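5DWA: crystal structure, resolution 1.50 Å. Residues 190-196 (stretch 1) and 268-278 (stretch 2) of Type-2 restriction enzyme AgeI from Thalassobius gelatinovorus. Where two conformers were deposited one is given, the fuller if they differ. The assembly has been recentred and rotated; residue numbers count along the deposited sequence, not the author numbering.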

# COMPACT_ATOMS: atom_id res chain seq x y z
N LEU A 190 -3.23 -25.52 -1.80
CA LEU A 190 -2.30 -24.96 -2.77
C LEU A 190 -1.01 -24.48 -2.10
O LEU A 190 -1.03 -24.05 -0.95
CB LEU A 190 -2.95 -23.79 -3.52
CG LEU A 190 -4.16 -24.12 -4.39
CD1 LEU A 190 -4.97 -22.86 -4.67
CD2 LEU A 190 -3.72 -24.76 -5.70
N LEU A 191 0.10 -24.56 -2.82
CA LEU A 191 1.32 -23.92 -2.35
C LEU A 191 1.14 -22.41 -2.42
O LEU A 191 0.62 -21.89 -3.41
CB LEU A 191 2.53 -24.36 -3.17
CG LEU A 191 3.01 -25.80 -2.98
CD1 LEU A 191 4.19 -26.08 -3.88
CD2 LEU A 191 3.36 -26.04 -1.53
N SER A 192 1.57 -21.71 -1.38
CA SER A 192 1.51 -20.25 -1.36
C SER A 192 2.85 -19.71 -0.90
O SER A 192 3.13 -19.65 0.30
CB SER A 192 0.38 -19.76 -0.46
OG SER A 192 0.33 -18.34 -0.44
N VAL A 193 3.69 -19.33 -1.86
CA VAL A 193 5.07 -18.96 -1.56
C VAL A 193 5.23 -17.45 -1.55
O VAL A 193 4.68 -16.76 -2.41
CB VAL A 193 6.02 -19.60 -2.60
CG1 VAL A 193 7.46 -19.19 -2.35
CG2 VAL A 193 5.88 -21.13 -2.57
N LEU A 194 5.95 -16.94 -0.55
CA LEU A 194 6.38 -15.55 -0.55
C LEU A 194 7.79 -15.47 -1.11
O LEU A 194 8.73 -15.98 -0.50
CB LEU A 194 6.33 -14.98 0.88
CG LEU A 194 6.73 -13.51 1.03
CD1 LEU A 194 5.76 -12.62 0.27
CD2 LEU A 194 6.79 -13.12 2.51
N SER A 195 7.93 -14.83 -2.26
CA SER A 195 9.24 -14.61 -2.87
C SER A 195 9.53 -13.13 -2.80
O SER A 195 8.69 -12.32 -3.20
CB SER A 195 9.28 -15.11 -4.31
OG SER A 195 8.99 -16.49 -4.36
N THR A 196 10.70 -12.76 -2.28
CA THR A 196 10.95 -11.36 -2.07
C THR A 196 12.41 -11.00 -2.26
O THR A 196 13.29 -11.83 -2.05
CB THR A 196 10.47 -10.94 -0.66
OG1 THR A 196 10.58 -9.52 -0.52
CG2 THR A 196 11.26 -11.67 0.46
N GLU A 268 17.55 -23.62 -3.50
CA GLU A 268 16.61 -24.03 -2.46
C GLU A 268 15.15 -23.89 -2.91
O GLU A 268 14.31 -24.70 -2.52
CB GLU A 268 16.84 -23.22 -1.18
CG GLU A 268 18.09 -23.63 -0.44
CD GLU A 268 18.10 -23.14 0.99
OE1 GLU A 268 18.12 -21.90 1.19
OE2 GLU A 268 18.08 -23.98 1.91
N PHE A 269 14.87 -22.89 -3.74
CA PHE A 269 13.51 -22.69 -4.23
C PHE A 269 13.07 -23.82 -5.17
O PHE A 269 12.00 -24.40 -4.99
CB PHE A 269 13.38 -21.33 -4.93
CG PHE A 269 12.03 -21.10 -5.57
CD1 PHE A 269 10.89 -20.99 -4.79
CD2 PHE A 269 11.91 -21.01 -6.95
CE1 PHE A 269 9.65 -20.78 -5.37
CE2 PHE A 269 10.66 -20.80 -7.54
CZ PHE A 269 9.54 -20.68 -6.74
N THR A 270 13.91 -24.14 -6.15
CA THR A 270 13.57 -25.21 -7.09
C THR A 270 13.54 -26.56 -6.38
O THR A 270 12.64 -27.37 -6.62
CB THR A 270 14.53 -25.25 -8.29
OG1 THR A 270 15.85 -25.60 -7.86
CG2 THR A 270 14.55 -23.91 -8.99
N ASP A 271 14.49 -26.79 -5.48
CA ASP A 271 14.49 -28.02 -4.68
C ASP A 271 13.18 -28.14 -3.90
O ASP A 271 12.60 -29.22 -3.78
CB ASP A 271 15.67 -28.05 -3.71
CG ASP A 271 16.99 -28.29 -4.42
OD1 ASP A 271 16.98 -28.73 -5.59
OD2 ASP A 271 18.05 -28.04 -3.80
N TYR A 272 12.72 -27.01 -3.37
CA TYR A 272 11.48 -26.96 -2.60
C TYR A 272 10.27 -27.32 -3.45
O TYR A 272 9.47 -28.17 -3.07
CB TYR A 272 11.30 -25.56 -1.99
CG TYR A 272 9.96 -25.35 -1.33
CD1 TYR A 272 9.69 -25.87 -0.07
CD2 TYR A 272 8.97 -24.62 -1.97
CE1 TYR A 272 8.46 -25.68 0.53
CE2 TYR A 272 7.74 -24.42 -1.38
CZ TYR A 272 7.49 -24.94 -0.13
OH TYR A 272 6.27 -24.75 0.46
N LEU A 273 10.15 -26.68 -4.61
CA LEU A 273 9.04 -26.99 -5.51
C LEU A 273 9.07 -28.45 -5.97
O LEU A 273 8.03 -29.11 -6.00
CB LEU A 273 9.06 -26.07 -6.73
CG LEU A 273 8.71 -24.61 -6.46
CD1 LEU A 273 8.56 -23.86 -7.77
CD2 LEU A 273 7.44 -24.50 -5.62
N VAL A 274 10.25 -28.94 -6.31
CA VAL A 274 10.37 -30.32 -6.80
C VAL A 274 9.95 -31.31 -5.72
O VAL A 274 9.21 -32.26 -5.99
CB VAL A 274 11.81 -30.62 -7.28
CG1 VAL A 274 11.99 -32.12 -7.51
CG2 VAL A 274 12.11 -29.84 -8.54
N ALA A 275 10.41 -31.07 -4.49
CA ALA A 275 10.07 -31.94 -3.37
C ALA A 275 8.59 -31.88 -3.03
O ALA A 275 7.95 -32.90 -2.78
CB ALA A 275 10.90 -31.56 -2.15
N GLN A 276 8.03 -30.67 -3.03
CA GLN A 276 6.61 -30.49 -2.71
C GLN A 276 5.67 -31.08 -3.76
O GLN A 276 4.54 -31.47 -3.44
CB GLN A 276 6.29 -29.00 -2.54
CG GLN A 276 6.91 -28.37 -1.31
CD GLN A 276 6.35 -28.94 -0.03
OE1 GLN A 276 5.15 -29.17 0.09
NE2 GLN A 276 7.23 -29.18 0.94
N LEU A 277 6.14 -31.16 -5.00
CA LEU A 277 5.25 -31.50 -6.12
C LEU A 277 5.53 -32.87 -6.72
O LEU A 277 4.91 -33.24 -7.72
CB LEU A 277 5.36 -30.44 -7.21
CG LEU A 277 4.93 -29.03 -6.80
CD1 LEU A 277 5.14 -28.03 -7.94
CD2 LEU A 277 3.47 -29.04 -6.35
N ALA A 278 6.43 -33.63 -6.13
CA ALA A 278 6.79 -34.94 -6.66
C ALA A 278 5.77 -36.00 -6.26
O ALA A 278 4.88 -35.73 -5.44
CB ALA A 278 8.18 -35.34 -6.19
OXT ALA A 278 5.83 -37.13 -6.75

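How do a strand and a helix so far apart in sequence come to lie against each other? Strand 191-196 and the helix of stretch 2 run nearly antiparallel, at 170°, with their axes 11.5 Å apart at closest approach. That spacing leaves room for a layer of side chains, and no hydrogen bond crosses it; the contact rests on packing. Because a strand turns successive side chains to opposite sides, Leu191, Val193 and Ser195 point toward the helix while Ser192 points away and finds its hydrogen bond elsewhere in the structure. The helix answers in reverse order: Gln276 lies nearest Leu191 by CA position, and Phe269 nearest Ser195.

Which bump is the largest, and what hollow receives it? Leu191 gives up 94 Å² to the helix, more than any other residue here, out of 265 Å² buried on both sides together. Its m,t rotamer carries both methyls to the helix, and both lie against Gln276. CD1 of Leu191 settles into a pocket made by three side chains near the C-terminal end of stretch 2: it lies 3.8 Å from CB of Gln276, 3.9 Å from CD2 of Leu277 and 4.0 Å from CD2 of Leu273. CD2 of Leu191 also approaches Tyr272, 3.8 Å from its OH. In Leu273 and Leu277, four residues apart, the CA-to-CB bonds point sideways, yet the side-chain ends come nearer the strand, so that their CD2 methyls help wall the pocket. A branched, flexible leucine suits such a site, since its forked tip can touch several surfaces at once.

How does Val193 fit between two aromatic rings? The chi1 of Val193 is t, and its methyls part: Val193 CG1 sits 4.1 Å from Phe269 CE1, and Val193 CG2 sits 4.0 Å from Tyr272 CE2. Those rings belong to residues three apart on the helix, both with t chi1 and both with CA-to-CB bonds directed toward the strand. The short fork of valine therefore fills the space between them, where it is buried with 48 Å² covered by the helix. Both approaches are oblique to the rings. Tyr272 thus serves two strand residues, its CE2 atom meeting Val193 while its OH lies near Leu191.

Why does the contact thin out toward Ser195, and what do the polar groups do? Ser195 is small, and only 12 Å² of it is covered by the helix; its OG comes no closer than 4.5 Å to CE1 of Phe269, so here the bulk is supplied by the phenylalanine, a buried ring well suited to an apolar setting. At the other end, Gln276 offers its aliphatic CB to Leu191 while the residue as a whole remains exposed, a fitting compromise for a long polar side chain at the margin. Tyr272 is similarly mixed: its ring packs against apolar methyls, yet it remains partly exposed.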